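Local coordinates for protein inner kinetochore subunit cnp3 (PDB 6O2D) that helps assemble the inner kinetochore on centromeric DNA as a platform for outer kinetochore proteins, with a C-terminal cupin domain that forms a dimer, at residues V37-P42 with S58-E63; V70-A75 with K130-L135; I88-I93 with Y136-T141; V100-T105 with G113-P118. All coordinates share one frame; numbering follows the deposited sequence.

Interaction 1 of 4, residues V37-P42 with S58-E63; sequences VGYSLP and SLFKEE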
loop_
_atom_site.group_PDB
_atom_site.type_symbol
_atom_site.label_atom_id
_atom_site.label_comp_id
_atom_site.label_asym_id
_atom_site.label_seq_id
_atom_site.Cartn_x
_atom_site.Cartn_y
_atom_site.Cartn_z
ATOM N N VAL B 37 -9.716 -3.188 10.802
ATOM C CA VAL B 37 -9.493 -2.351 9.630
ATOM C C VAL B 37 -8.534 -1.206 9.916
ATOM O O VAL B 37 -8.366 -0.328 9.066
ATOM C CB VAL B 37 -10.816 -1.819 9.051
ATOM C CG1 VAL B 37 -11.797 -2.967 8.799
ATOM C CG2 VAL B 37 -11.423 -0.737 9.959
ATOM N N GLY B 38 -7.911 -1.175 11.094
ATOM C CA GLY B 38 -6.969 -0.110 11.392
ATOM C C GLY B 38 -5.982 -0.394 12.507
ATOM O O GLY B 38 -6.328 -1.042 13.497
ATOM N N TYR B 39 -4.746 0.082 12.352
ATOM C CA TYR B 39 -3.702 -0.072 13.358
ATOM C C TYR B 39 -2.896 1.213 13.441
ATOM O O TYR B 39 -2.643 1.872 12.427
ATOM C CB TYR B 39 -2.710 -1.201 13.049
ATOM C CG TYR B 39 -3.261 -2.605 13.011
ATOM C CD1 TYR B 39 -3.879 -3.096 11.865
ATOM C CD2 TYR B 39 -3.111 -3.462 14.096
ATOM C CE1 TYR B 39 -4.364 -4.391 11.813
ATOM C CE2 TYR B 39 -3.593 -4.763 14.049
ATOM C CZ TYR B 39 -4.218 -5.218 12.904
ATOM O OH TYR B 39 -4.703 -6.506 12.837
ATOM N N SER B 40 -2.449 1.534 14.649
ATOM C CA SER B 40 -1.433 2.560 14.844
ATOM C C SER B 40 -0.085 1.849 14.877
ATOM O O SER B 40 0.232 1.157 15.851
ATOM C CB SER B 40 -1.686 3.342 16.128
ATOM O OG SER B 40 -0.669 4.301 16.345
ATOM N N LEU B 41 0.699 2.012 13.808
ATOM C CA LEU B 41 1.950 1.268 13.664
ATOM C C LEU B 41 2.904 1.387 14.852
ATOM O O LEU B 41 3.465 0.354 15.248
ATOM C CB LEU B 41 2.655 1.700 12.368
ATOM C CG LEU B 41 1.847 1.478 11.085
ATOM C CD1 LEU B 41 2.659 1.785 9.855
ATOM C CD2 LEU B 41 1.355 0.065 11.014
ATOM N N PRO B 42 3.117 2.552 15.475
ATOM C CA PRO B 42 4.032 2.585 16.629
ATOM C C PRO B 42 3.692 1.588 17.730
ATOM O O PRO B 42 4.606 1.114 18.417
ATOM C CB PRO B 42 3.910 4.033 17.125
ATOM C CG PRO B 42 3.503 4.804 15.930
ATOM C CD PRO B 42 2.585 3.896 15.174
ATOM N N SER B 58 2.445 -8.721 9.708
ATOM C CA SER B 58 1.422 -8.591 8.684
ATOM C C SER B 58 0.136 -8.121 9.359
ATOM O O SER B 58 -0.334 -8.746 10.314
ATOM C CB SER B 58 1.237 -9.914 7.940
ATOM O OG SER B 58 0.326 -10.770 8.601
ATOM N N LEU B 59 -0.407 -7.001 8.889
ATOM C CA LEU B 59 -1.557 -6.347 9.507
ATOM C C LEU B 59 -2.864 -6.617 8.776
ATOM O O LEU B 59 -3.855 -7.000 9.401
ATOM C CB LEU B 59 -1.309 -4.841 9.571
ATOM C CG LEU B 59 -0.160 -4.468 10.500
ATOM C CD1 LEU B 59 0.153 -3.015 10.335
ATOM C CD2 LEU B 59 -0.508 -4.780 11.954
ATOM N N PHE B 60 -2.888 -6.385 7.464
ATOM C CA PHE B 60 -4.069 -6.568 6.634
ATOM C C PHE B 60 -3.783 -7.685 5.648
ATOM O O PHE B 60 -2.778 -7.640 4.931
ATOM C CB PHE B 60 -4.415 -5.286 5.879
ATOM C CG PHE B 60 -4.542 -4.080 6.756
ATOM C CD1 PHE B 60 -5.478 -4.050 7.783
ATOM C CD2 PHE B 60 -3.738 -2.969 6.547
ATOM C CE1 PHE B 60 -5.610 -2.937 8.588
ATOM C CE2 PHE B 60 -3.865 -1.849 7.351
ATOM C CZ PHE B 60 -4.801 -1.836 8.378
ATOM N N LYS B 61 -4.670 -8.672 5.594
ATOM C CA LYS B 61 -4.514 -9.795 4.681
ATOM C C LYS B 61 -5.750 -9.906 3.807
ATOM O O LYS B 61 -6.861 -10.095 4.317
ATOM C CB LYS B 61 -4.301 -11.094 5.455
ATOM C CG LYS B 61 -3.010 -11.143 6.248
ATOM C CD LYS B 61 -2.806 -12.511 6.879
ATOM C CE LYS B 61 -3.515 -12.629 8.218
ATOM N NZ LYS B 61 -3.284 -13.968 8.831
ATOM N N GLU B 62 -5.553 -9.840 2.493
ATOM C CA GLU B 62 -6.603 -10.178 1.542
ATOM C C GLU B 62 -6.067 -11.268 0.615
ATOM O O GLU B 62 -5.758 -11.020 -0.552
ATOM C CB GLU B 62 -7.061 -8.954 0.756
ATOM C CG GLU B 62 -8.399 -9.157 0.069
ATOM C CD GLU B 62 -9.540 -9.277 1.053
ATOM O OE1 GLU B 62 -9.818 -8.285 1.759
ATOM O OE2 GLU B 62 -10.150 -10.364 1.126
ATOM N N GLU B 63 -5.940 -12.476 1.161
ATOM C CA GLU B 63 -5.430 -13.595 0.385
ATOM C C GLU B 63 -6.389 -13.903 -0.762
ATOM O O GLU B 63 -7.611 -13.862 -0.583
ATOM C CB GLU B 63 -5.240 -14.830 1.264
ATOM C CG GLU B 63 -3.810 -15.012 1.755
ATOM C CD GLU B 63 -2.929 -15.755 0.761
ATOM O OE1 GLU B 63 -1.832 -15.252 0.442
ATOM O OE2 GLU B 63 -3.333 -16.844 0.297
#

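Interaction 2 of 4, residues V70-A75 with K130-L135; sequences VVEMPA and KEAVRL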
loop_
_atom_site.group_PDB
_atom_site.type_symbol
_atom_site.label_atom_id
_atom_site.label_comp_id
_atom_site.label_asym_id
_atom_site.label_seq_id
_atom_site.Cartn_x
_atom_site.Cartn_y
_atom_site.Cartn_z
ATOM N N VAL B 70 3.945 -3.913 8.477
ATOM C CA VAL B 70 4.972 -2.982 8.920
ATOM C C VAL B 70 6.262 -3.747 9.173
ATOM O O VAL B 70 6.247 -4.860 9.713
ATOM C CB VAL B 70 4.532 -2.201 10.185
ATOM C CG1 VAL B 70 4.015 -3.142 11.265
ATOM C CG2 VAL B 70 5.669 -1.327 10.728
ATOM N N VAL B 71 7.373 -3.149 8.742
ATOM C CA VAL B 71 8.723 -3.636 8.989
ATOM C C VAL B 71 9.499 -2.497 9.635
ATOM O O VAL B 71 9.356 -1.337 9.228
ATOM C CB VAL B 71 9.424 -4.108 7.687
ATOM C CG1 VAL B 71 10.934 -4.274 7.888
ATOM C CG2 VAL B 71 8.801 -5.388 7.162
ATOM N N GLU B 72 10.309 -2.835 10.651
ATOM C CA GLU B 72 11.261 -1.926 11.285
ATOM C C GLU B 72 12.668 -2.493 11.157
ATOM O O GLU B 72 12.857 -3.706 11.239
ATOM C CB GLU B 72 10.994 -1.709 12.779
ATOM C CG GLU B 72 11.980 -0.737 13.389
ATOM C CD GLU B 72 11.848 -0.624 14.854
ATOM O OE1 GLU B 72 10.696 -0.495 15.314
ATOM O OE2 GLU B 72 12.888 -0.700 15.539
HETATM N N MSE B 73 13.654 -1.617 10.984
HETATM C CA MSE B 73 15.037 -2.064 10.893
HETATM C C MSE B 73 15.912 -1.314 11.887
HETATM O O MSE B 73 16.007 -0.085 11.847
HETATM C CB MSE B 73 15.527 -1.854 9.471
HETATM C CG MSE B 73 14.873 -2.851 8.559
HETATM SE SE MSE B 73 15.601 -2.847 6.791
HETATM C CE MSE B 73 14.800 -1.215 6.105
ATOM N N PRO B 74 16.540 -2.054 12.794
ATOM C CA PRO B 74 17.434 -1.426 13.772
ATOM C C PRO B 74 18.623 -0.767 13.089
ATOM O O PRO B 74 18.843 -0.880 11.883
ATOM C CB PRO B 74 17.869 -2.598 14.661
ATOM C CG PRO B 74 16.882 -3.704 14.372
ATOM C CD PRO B 74 16.445 -3.513 12.965
ATOM N N ALA B 75 19.394 -0.042 13.891
ATOM C CA ALA B 75 20.578 0.634 13.386
ATOM C C ALA B 75 21.597 -0.379 12.887
ATOM O O ALA B 75 21.862 -1.390 13.541
ATOM C CB ALA B 75 21.198 1.499 14.483
ATOM N N LYS B 130 21.093 6.048 12.430
ATOM C CA LYS B 130 21.179 5.464 13.764
ATOM C C LYS B 130 19.853 5.471 14.504
ATOM O O LYS B 130 19.782 4.919 15.605
ATOM C CB LYS B 130 22.283 6.112 14.602
ATOM C CG LYS B 130 23.632 5.797 13.928
ATOM C CD LYS B 130 24.145 4.394 14.243
ATOM C CE LYS B 130 24.894 3.817 13.024
ATOM N NZ LYS B 130 25.788 4.697 12.232
ATOM N N GLU B 131 18.804 6.061 13.935
ATOM C CA GLU B 131 17.457 5.756 14.384
ATOM C C GLU B 131 16.984 4.523 13.631
ATOM O O GLU B 131 17.363 4.302 12.476
ATOM C CB GLU B 131 16.518 6.933 14.126
ATOM C CG GLU B 131 16.698 7.557 12.754
ATOM C CD GLU B 131 15.789 8.741 12.512
ATOM O OE1 GLU B 131 14.791 8.886 13.248
ATOM O OE2 GLU B 131 16.084 9.532 11.588
ATOM N N ALA B 132 16.141 3.727 14.282
ATOM C CA ALA B 132 15.530 2.596 13.594
ATOM C C ALA B 132 14.606 3.080 12.484
ATOM O O ALA B 132 13.943 4.112 12.608
ATOM C CB ALA B 132 14.757 1.702 14.569
ATOM N N VAL B 133 14.566 2.335 11.390
ATOM C CA VAL B 133 13.705 2.670 10.263
ATOM C C VAL B 133 12.447 1.837 10.405
ATOM O O VAL B 133 12.506 0.684 10.843
ATOM C CB VAL B 133 14.393 2.398 8.914
ATOM C CG1 VAL B 133 13.381 2.529 7.767
ATOM C CG2 VAL B 133 15.586 3.334 8.734
ATOM N N ARG B 134 11.308 2.418 10.049
ATOM C CA ARG B 134 10.026 1.760 10.194
ATOM C C ARG B 134 9.357 1.964 8.836
ATOM O O ARG B 134 9.328 3.094 8.317
ATOM C CB ARG B 134 9.207 2.370 11.349
ATOM C CG ARG B 134 7.709 2.090 11.272
ATOM C CD ARG B 134 6.829 2.913 12.243
ATOM N NE ARG B 134 7.288 3.074 13.632
ATOM C CZ ARG B 134 7.390 2.098 14.529
ATOM N NH1 ARG B 134 7.144 0.839 14.188
ATOM N NH2 ARG B 134 7.804 2.379 15.758
ATOM N N LEU B 135 8.858 0.872 8.228
ATOM C CA LEU B 135 8.255 0.948 6.900
ATOM C C LEU B 135 6.860 0.356 6.889
ATOM O O LEU B 135 6.599 -0.657 7.537
ATOM C CB LEU B 135 9.085 0.215 5.848
ATOM C CG LEU B 135 10.588 0.400 5.729
ATOM C CD1 LEU B 135 11.222 -0.870 5.140
ATOM C CD2 LEU B 135 10.871 1.621 4.880
#

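Interaction 3 of 4, residues I88-I93 with Y136-T141; sequences IMSFCI and YYTHAT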
loop_
_atom_site.group_PDB
_atom_site.type_symbol
_atom_site.label_atom_id
_atom_site.label_comp_id
_atom_site.label_asym_id
_atom_site.label_seq_id
_atom_site.Cartn_x
_atom_site.Cartn_y
_atom_site.Cartn_z
ATOM N N ILE B 88 4.313 -7.511 -6.768
ATOM C CA ILE B 88 4.822 -6.146 -6.792
ATOM C C ILE B 88 4.894 -5.668 -5.345
ATOM O O ILE B 88 3.912 -5.767 -4.602
ATOM C CB ILE B 88 3.943 -5.224 -7.654
ATOM C CG1 ILE B 88 4.373 -3.763 -7.486
ATOM C CG2 ILE B 88 2.475 -5.389 -7.316
ATOM C CD1 ILE B 88 4.064 -2.889 -8.692
HETATM N N MSE B 89 6.074 -5.216 -4.928
HETATM C CA MSE B 89 6.284 -4.694 -3.585
HETATM C C MSE B 89 6.091 -3.197 -3.569
HETATM O O MSE B 89 6.440 -2.517 -4.533
HETATM C CB MSE B 89 7.690 -5.009 -3.061
HETATM C CG MSE B 89 8.269 -6.335 -3.494
HETATM SE SE MSE B 89 7.757 -7.753 -2.279
HETATM C CE MSE B 89 8.572 -7.114 -0.626
ATOM N N SER B 90 5.546 -2.694 -2.462
ATOM C CA SER B 90 5.485 -1.269 -2.178
ATOM C C SER B 90 6.036 -1.018 -0.784
ATOM O O SER B 90 5.844 -1.830 0.126
ATOM C CB SER B 90 4.051 -0.737 -2.265
ATOM O OG SER B 90 4.029 0.619 -2.661
ATOM N N PHE B 91 6.761 0.085 -0.631
ATOM C CA PHE B 91 7.307 0.479 0.659
ATOM C C PHE B 91 7.086 1.968 0.836
ATOM O O PHE B 91 7.352 2.742 -0.089
ATOM C CB PHE B 91 8.794 0.143 0.772
ATOM C CG PHE B 91 9.074 -1.325 0.790
ATOM C CD1 PHE B 91 8.945 -2.052 1.961
ATOM C CD2 PHE B 91 9.456 -1.983 -0.363
ATOM C CE1 PHE B 91 9.201 -3.408 1.979
ATOM C CE2 PHE B 91 9.708 -3.333 -0.345
ATOM C CZ PHE B 91 9.581 -4.045 0.830
ATOM N N CYS B 92 6.597 2.367 2.012
ATOM C CA CYS B 92 6.535 3.770 2.397
ATOM C C CYS B 92 7.340 3.958 3.674
ATOM O O CYS B 92 7.095 3.275 4.676
ATOM C CB CYS B 92 5.091 4.238 2.595
ATOM S SG CYS B 92 4.984 6.007 3.030
ATOM N N ILE B 93 8.275 4.898 3.641
ATOM C CA ILE B 93 9.245 5.076 4.713
ATOM C C ILE B 93 8.677 6.095 5.683
ATOM O O ILE B 93 8.566 7.279 5.357
ATOM C CB ILE B 93 10.608 5.520 4.173
ATOM C CG1 ILE B 93 10.978 4.652 2.974
ATOM C CG2 ILE B 93 11.676 5.477 5.274
ATOM C CD1 ILE B 93 12.036 5.228 2.126
ATOM N N TYR B 136 6.002 0.955 6.070
ATOM C CA TYR B 136 4.716 0.376 5.709
ATOM C C TYR B 136 4.851 -0.319 4.358
ATOM O O TYR B 136 5.191 0.329 3.362
ATOM C CB TYR B 136 3.642 1.463 5.653
ATOM C CG TYR B 136 2.328 0.972 5.112
ATOM C CD1 TYR B 136 1.570 0.055 5.826
ATOM C CD2 TYR B 136 1.846 1.412 3.890
ATOM C CE1 TYR B 136 0.369 -0.399 5.350
ATOM C CE2 TYR B 136 0.634 0.954 3.401
ATOM C CZ TYR B 136 -0.093 0.050 4.137
ATOM O OH TYR B 136 -1.292 -0.422 3.667
ATOM N N TYR B 137 4.593 -1.625 4.316
ATOM C CA TYR B 137 4.745 -2.379 3.079
ATOM C C TYR B 137 3.406 -2.917 2.596
ATOM O O TYR B 137 2.502 -3.202 3.387
ATOM C CB TYR B 137 5.740 -3.546 3.234
ATOM C CG TYR B 137 5.210 -4.776 3.958
ATOM C CD1 TYR B 137 4.484 -5.758 3.286
ATOM C CD2 TYR B 137 5.463 -4.968 5.312
ATOM C CE1 TYR B 137 3.996 -6.878 3.951
ATOM C CE2 TYR B 137 4.992 -6.093 5.984
ATOM C CZ TYR B 137 4.255 -7.039 5.301
ATOM O OH TYR B 137 3.785 -8.152 5.971
ATOM N N THR B 138 3.293 -3.050 1.278
ATOM C CA THR B 138 2.204 -3.776 0.648
ATOM C C THR B 138 2.812 -4.641 -0.443
ATOM O O THR B 138 3.757 -4.218 -1.115
ATOM C CB THR B 138 1.136 -2.833 0.056
ATOM O OG1 THR B 138 1.640 -2.213 -1.127
ATOM C CG2 THR B 138 0.756 -1.732 1.055
ATOM N N HIS B 139 2.281 -5.846 -0.616
ATOM C CA HIS B 139 2.575 -6.624 -1.808
ATOM C C HIS B 139 1.276 -7.131 -2.410
ATOM O O HIS B 139 0.277 -7.322 -1.709
ATOM C CB HIS B 139 3.556 -7.789 -1.548
ATOM C CG HIS B 139 3.078 -8.797 -0.557
ATOM N ND1 HIS B 139 3.522 -8.820 0.749
ATOM C CD2 HIS B 139 2.233 -9.847 -0.686
ATOM C CE1 HIS B 139 2.948 -9.824 1.389
ATOM N NE2 HIS B 139 2.161 -10.462 0.541
ATOM N N ALA B 140 1.274 -7.230 -3.738
ATOM C CA ALA B 140 0.091 -7.574 -4.507
ATOM C C ALA B 140 0.508 -8.425 -5.698
ATOM O O ALA B 140 1.648 -8.363 -6.166
ATOM C CB ALA B 140 -0.663 -6.319 -4.968
ATOM N N THR B 141 -0.437 -9.213 -6.199
ATOM C CA THR B 141 -0.163 -10.072 -7.337
ATOM C C THR B 141 -1.421 -10.176 -8.187
ATOM O O THR B 141 -2.536 -9.926 -7.718
ATOM C CB THR B 141 0.330 -11.455 -6.889
ATOM O OG1 THR B 141 0.560 -12.286 -8.036
ATOM C CG2 THR B 141 -0.686 -12.112 -5.955
#

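Interaction 4 of 4, residues V100-T105 with G113-P118; sequences VTVNAT and GVFIVP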
loop_
_atom_site.group_PDB
_atom_site.type_symbol
_atom_site.label_atom_id
_atom_site.label_comp_id
_atom_site.label_asym_id
_atom_site.label_seq_id
_atom_site.Cartn_x
_atom_site.Cartn_y
_atom_site.Cartn_z
ATOM N N VAL B 100 18.655 1.802 -0.657
ATOM C CA VAL B 100 17.999 0.661 -1.267
ATOM C C VAL B 100 18.476 0.470 -2.705
ATOM O O VAL B 100 18.684 1.443 -3.438
ATOM C CB VAL B 100 16.466 0.810 -1.162
ATOM C CG1 VAL B 100 16.060 2.198 -1.562
ATOM C CG2 VAL B 100 15.765 -0.226 -2.016
ATOM N N THR B 101 18.706 -0.798 -3.068
ATOM C CA THR B 101 18.973 -1.281 -4.423
ATOM C C THR B 101 17.779 -1.982 -5.038
ATOM O O THR B 101 17.249 -2.952 -4.473
ATOM C CB THR B 101 20.196 -2.201 -4.516
ATOM O OG1 THR B 101 21.241 -1.828 -3.599
ATOM C CG2 THR B 101 20.556 -2.643 -5.998
ATOM N N VAL B 102 17.380 -1.482 -6.207
ATOM C CA VAL B 102 16.443 -2.169 -7.075
ATOM C C VAL B 102 17.171 -2.387 -8.389
ATOM O O VAL B 102 17.373 -1.434 -9.148
ATOM C CB VAL B 102 15.146 -1.372 -7.291
ATOM C CG1 VAL B 102 14.207 -2.114 -8.230
ATOM C CG2 VAL B 102 14.484 -1.068 -5.976
ATOM N N ASN B 103 17.563 -3.637 -8.661
ATOM C CA ASN B 103 18.170 -4.032 -9.943
ATOM C C ASN B 103 19.436 -3.235 -10.270
ATOM O O ASN B 103 19.581 -2.669 -11.359
ATOM C CB ASN B 103 17.156 -3.937 -11.085
ATOM C CG ASN B 103 16.135 -5.052 -11.033
ATOM O OD1 ASN B 103 16.275 -5.999 -10.248
ATOM N ND2 ASN B 103 15.108 -4.958 -11.866
ATOM N N ALA B 104 20.361 -3.196 -9.315
ATOM C CA ALA B 104 21.676 -2.575 -9.459
ATOM C C ALA B 104 21.614 -1.066 -9.694
ATOM O O ALA B 104 22.624 -0.466 -10.077
ATOM C CB ALA B 104 22.500 -3.243 -10.573
ATOM N N THR B 105 20.465 -0.436 -9.465
ATOM C CA THR B 105 20.353 1.016 -9.381
ATOM C C THR B 105 20.058 1.346 -7.922
ATOM O O THR B 105 19.104 0.811 -7.350
ATOM C CB THR B 105 19.246 1.548 -10.299
ATOM O OG1 THR B 105 19.625 1.401 -11.678
ATOM C CG2 THR B 105 18.972 3.006 -9.998
ATOM N N GLY B 113 9.213 9.034 1.472
ATOM C CA GLY B 113 9.632 8.472 0.205
ATOM C C GLY B 113 8.962 7.118 0.048
ATOM O O GLY B 113 8.723 6.416 1.029
ATOM N N VAL B 114 8.620 6.782 -1.193
ATOM C CA VAL B 114 8.049 5.482 -1.522
ATOM C C VAL B 114 8.765 4.921 -2.743
ATOM O O VAL B 114 9.161 5.668 -3.644
ATOM C CB VAL B 114 6.527 5.556 -1.772
ATOM C CG1 VAL B 114 5.799 5.951 -0.500
ATOM C CG2 VAL B 114 6.212 6.530 -2.896
ATOM N N PHE B 115 8.942 3.606 -2.765
ATOM C CA PHE B 115 9.469 2.943 -3.941
ATOM C C PHE B 115 8.741 1.620 -4.120
ATOM O O PHE B 115 8.162 1.075 -3.176
ATOM C CB PHE B 115 10.994 2.753 -3.860
ATOM C CG PHE B 115 11.433 1.687 -2.902
ATOM C CD1 PHE B 115 11.568 1.963 -1.555
ATOM C CD2 PHE B 115 11.742 0.415 -3.352
ATOM C CE1 PHE B 115 11.988 0.985 -0.674
ATOM C CE2 PHE B 115 12.164 -0.564 -2.475
ATOM C CZ PHE B 115 12.290 -0.278 -1.138
ATOM N N ILE B 116 8.742 1.133 -5.361
ATOM C CA ILE B 116 8.118 -0.132 -5.715
ATOM C C ILE B 116 9.191 -1.082 -6.203
ATOM O O ILE B 116 10.184 -0.675 -6.808
ATOM C CB ILE B 116 7.039 0.015 -6.808
ATOM C CG1 ILE B 116 7.621 0.753 -8.022
ATOM C CG2 ILE B 116 5.809 0.688 -6.250
ATOM C CD1 ILE B 116 6.819 0.574 -9.288
ATOM N N VAL B 117 8.972 -2.364 -5.954
ATOM C CA VAL B 117 9.769 -3.397 -6.598
ATOM C C VAL B 117 8.819 -4.154 -7.513
ATOM O O VAL B 117 8.041 -4.989 -7.030
ATOM C CB VAL B 117 10.430 -4.326 -5.569
ATOM C CG1 VAL B 117 11.363 -5.313 -6.265
ATOM C CG2 VAL B 117 11.163 -3.515 -4.511
ATOM N N PRO B 118 8.815 -3.882 -8.818
ATOM C CA PRO B 118 7.897 -4.594 -9.713
ATOM C C PRO B 118 8.162 -6.090 -9.683
ATOM O O PRO B 118 9.229 -6.553 -9.269
ATOM C CB PRO B 118 8.204 -4.005 -11.095
ATOM C CG PRO B 118 8.876 -2.703 -10.822
ATOM C CD PRO B 118 9.614 -2.871 -9.529
#

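Interaction 1 of 4, residues V37-P42 with S58-E63
The phenol ring of Tyr39 is the main projection of this contact, seated in a groove bounded by Leu59 and Phe60. Leu59 CD2 sits squarely over one face of the ring, 3.5 Å from the centroid of the Tyr39 ring and only 6° off its normal, a CH-pi contact. Phe60 closes the groove at the ring's edge. Its CE1 lies in the plane of the phenol, 3.7 Å from Tyr39 CD1, and the edge of Tyr39 is turned toward the Phe60 face in an offset edge-to-face pair with planes at 60°. The two aromatic side chains run alongside one another, pointing opposite ways. The Phe60 rim also fills a hollow against the backbone, where CE1 of Phe60 is 3.6 Å from Val37 C and Gly38 N lies near the ring plane. Residues 37-42 end one strand of the N-terminal hairpin, which packs antiparallel on edge strand 55-62 of the cupin sheet without pairing with it. A classic bulge opposite Ala68 lets consecutive Leu59 and Phe60 both serve the groove, and a second, opposite Ile17, interrupts the hairpin at Val37 and Gly38. An alanine here in place of Tyr39 would remove the ring that Leu59 CD2 and Phe60 meet, and would probably loosen the seating of the hairpin on strand 55-62. The second methyl of Leu59, CD1, meets Leu41 CD2 at 3.4 Å, the two leucines meeting at a slant. Beyond, Gly38 to Ser40 pair with a strand of the second subunit, and Ile116 of that subunit packs on Phe60.

Interaction 2 of 4, residues V70-A75 with K130-L135
Glu72 stands up from the sheet on its extended side chain, CG anti to the backbone N, and its OE2 comes beside the methyl of Ala132, 3.2 Å from CB. The same carboxylate oxygen is held by a salt bridge to Lys55. The other oxygen, OE1, faces Arg134 in a long salt bridge, 4.0 Å from NH1 of Arg134. Here the carboxylate and guanidinium planes stand 89° apart and no N-H points at the oxygen, so the attraction is one of charge alone. A bend at chi3 (-44°) turns the Arg134 guanidinium up from the sheet, on the side where Glu72 stands, and its CG lies 4.0 Å from Val70 CG2. Underneath runs a regular antiparallel ladder of the cupin beta-barrel, joining strand 66-73 to the start of strand 133-140. Val71 and Leu135 form a hydrogen-bonded pair linked in both directions, with Val71 N to Leu135 O at 2.9 Å, and Met73 and Val133 repeat the pattern. Glu72 and Arg134, between them, are the non-hydrogen-bonded pair. The face bearing Val71, Met73, Val133 and Leu135 is apolar. On it Met73, a selenomethionine bent at chi3, brings CE at a slant to 3.7 Å from Leu135 CD1. Ile125, from the opposing sheet, meets Met73, and Phe91 and Ile93 pack on Leu135. Past the ladder the segments remain side by side, Ala75 CB lying 4.1 Å from Lys130 CD.

Interaction 3 of 4, residues I88-I93 with Y136-T141
Six backbone hydrogen bonds form the first shell, joining Ile88 to Ala140, Ser90 to Thr138 and Cys92 to Tyr136, each pair in both directions. Ser90 N approaches Thr138 O nearly along the C=O axis at 2.7 Å, whereas the return donor, Thr138 N, lies 37° out of the carbonyl plane of Ser90. Side chains alternate between the two faces of this antiparallel ladder, which joins two interior strands, 88-95 and 133-140, of the larger cupin sheet. On one face, Phe91 comes in aslant on Tyr137, its CE1 3.7 Å from Tyr137 CB; the phenol of Tyr137 leads away from strand 88-95 and is flanked by Val71. SE of Met89, a selenomethionine, lies 4.3 Å from His139 CB. Phe115, from the next strand, meets the Phe91 ring and packs on Val100 and Val102 of the opposing sheet, so this face looks into the barrel. The other face carries Ile88 CG2, 4.0 Å from Ala140 CB, and Thr138 OG1 beside Ser90 CB, while Cys92 CB borders the edge of the Tyr136 ring. This side belongs to the dimer interface: Tyr136 OH hydrogen-bonds Ser90 OG of the second subunit, and Phe66 of that subunit packs on Ile88 and Thr138.

Interaction 4 of 4, residues V100-T105 with G113-P118
The axes of strands 100-102 and 113-117 come within 8.8 Å of each other and run in roughly the same direction, at 37°, with no hydrogen bond between the strands. They belong to opposing sheets of the cupin beta-barrel, 98-102 to the smaller and 113-117, an outer strand within the chain, to the larger, so the contact is apolar packing across the barrel interior. Phe115 carries the contact from the larger sheet. Its CG occupies the crowded position between the backbone N and the carbonyl carbon (chi1 73°), so that the far end of the ring meets the end of Val100, whose CG1 lies over one ring face. Val100 also brings CG2, placed anti to its own backbone N, to 3.6 Å from Phe115 CZ. Val102 comes in aslant on the same ring and presents its CG2 4.1 Å from Phe115 CD2. Phe107, from the smaller sheet, meets the ring edge-to-face. An alanine in place of Phe115 would take away the ring and would probably loosen the packing of Val100 and Val102 against the larger sheet. After Val102 the chain reverses in a type I' turn, with Asn103 and Ala104 at positive phi, the two-residue loop of a beta hairpin. Asn103 is anchored by Asn121 and by the backbone N of Tyr122. Just before the turn, the same CG2 of Val102 lies 4.4 Å from CG2 of Val117.

In the fold
From the N terminus, interaction 1 closes first: the chain leaves the N-terminal hairpin and returns as edge strand 55-62, before any other contact opens. Residues 70-75, 88-93 and 100-105 open interactions 2, 3 and 4 in turn. Interaction 4 is the next to close, at 113-118, and sits within the spans of both 2 and 3. Interactions 2 and 3 cross, because strand 133-140 completes them one after the other, pairing first with 66-73 and then with 88-95. Together they join the larger sheet's three middle strands; interaction 1 attaches the hairpin at outer strand 55-62 and interaction 4 packs the smaller sheet on outer strand 113-117. Interactions 1, 3 and 4 also touch the second subunit.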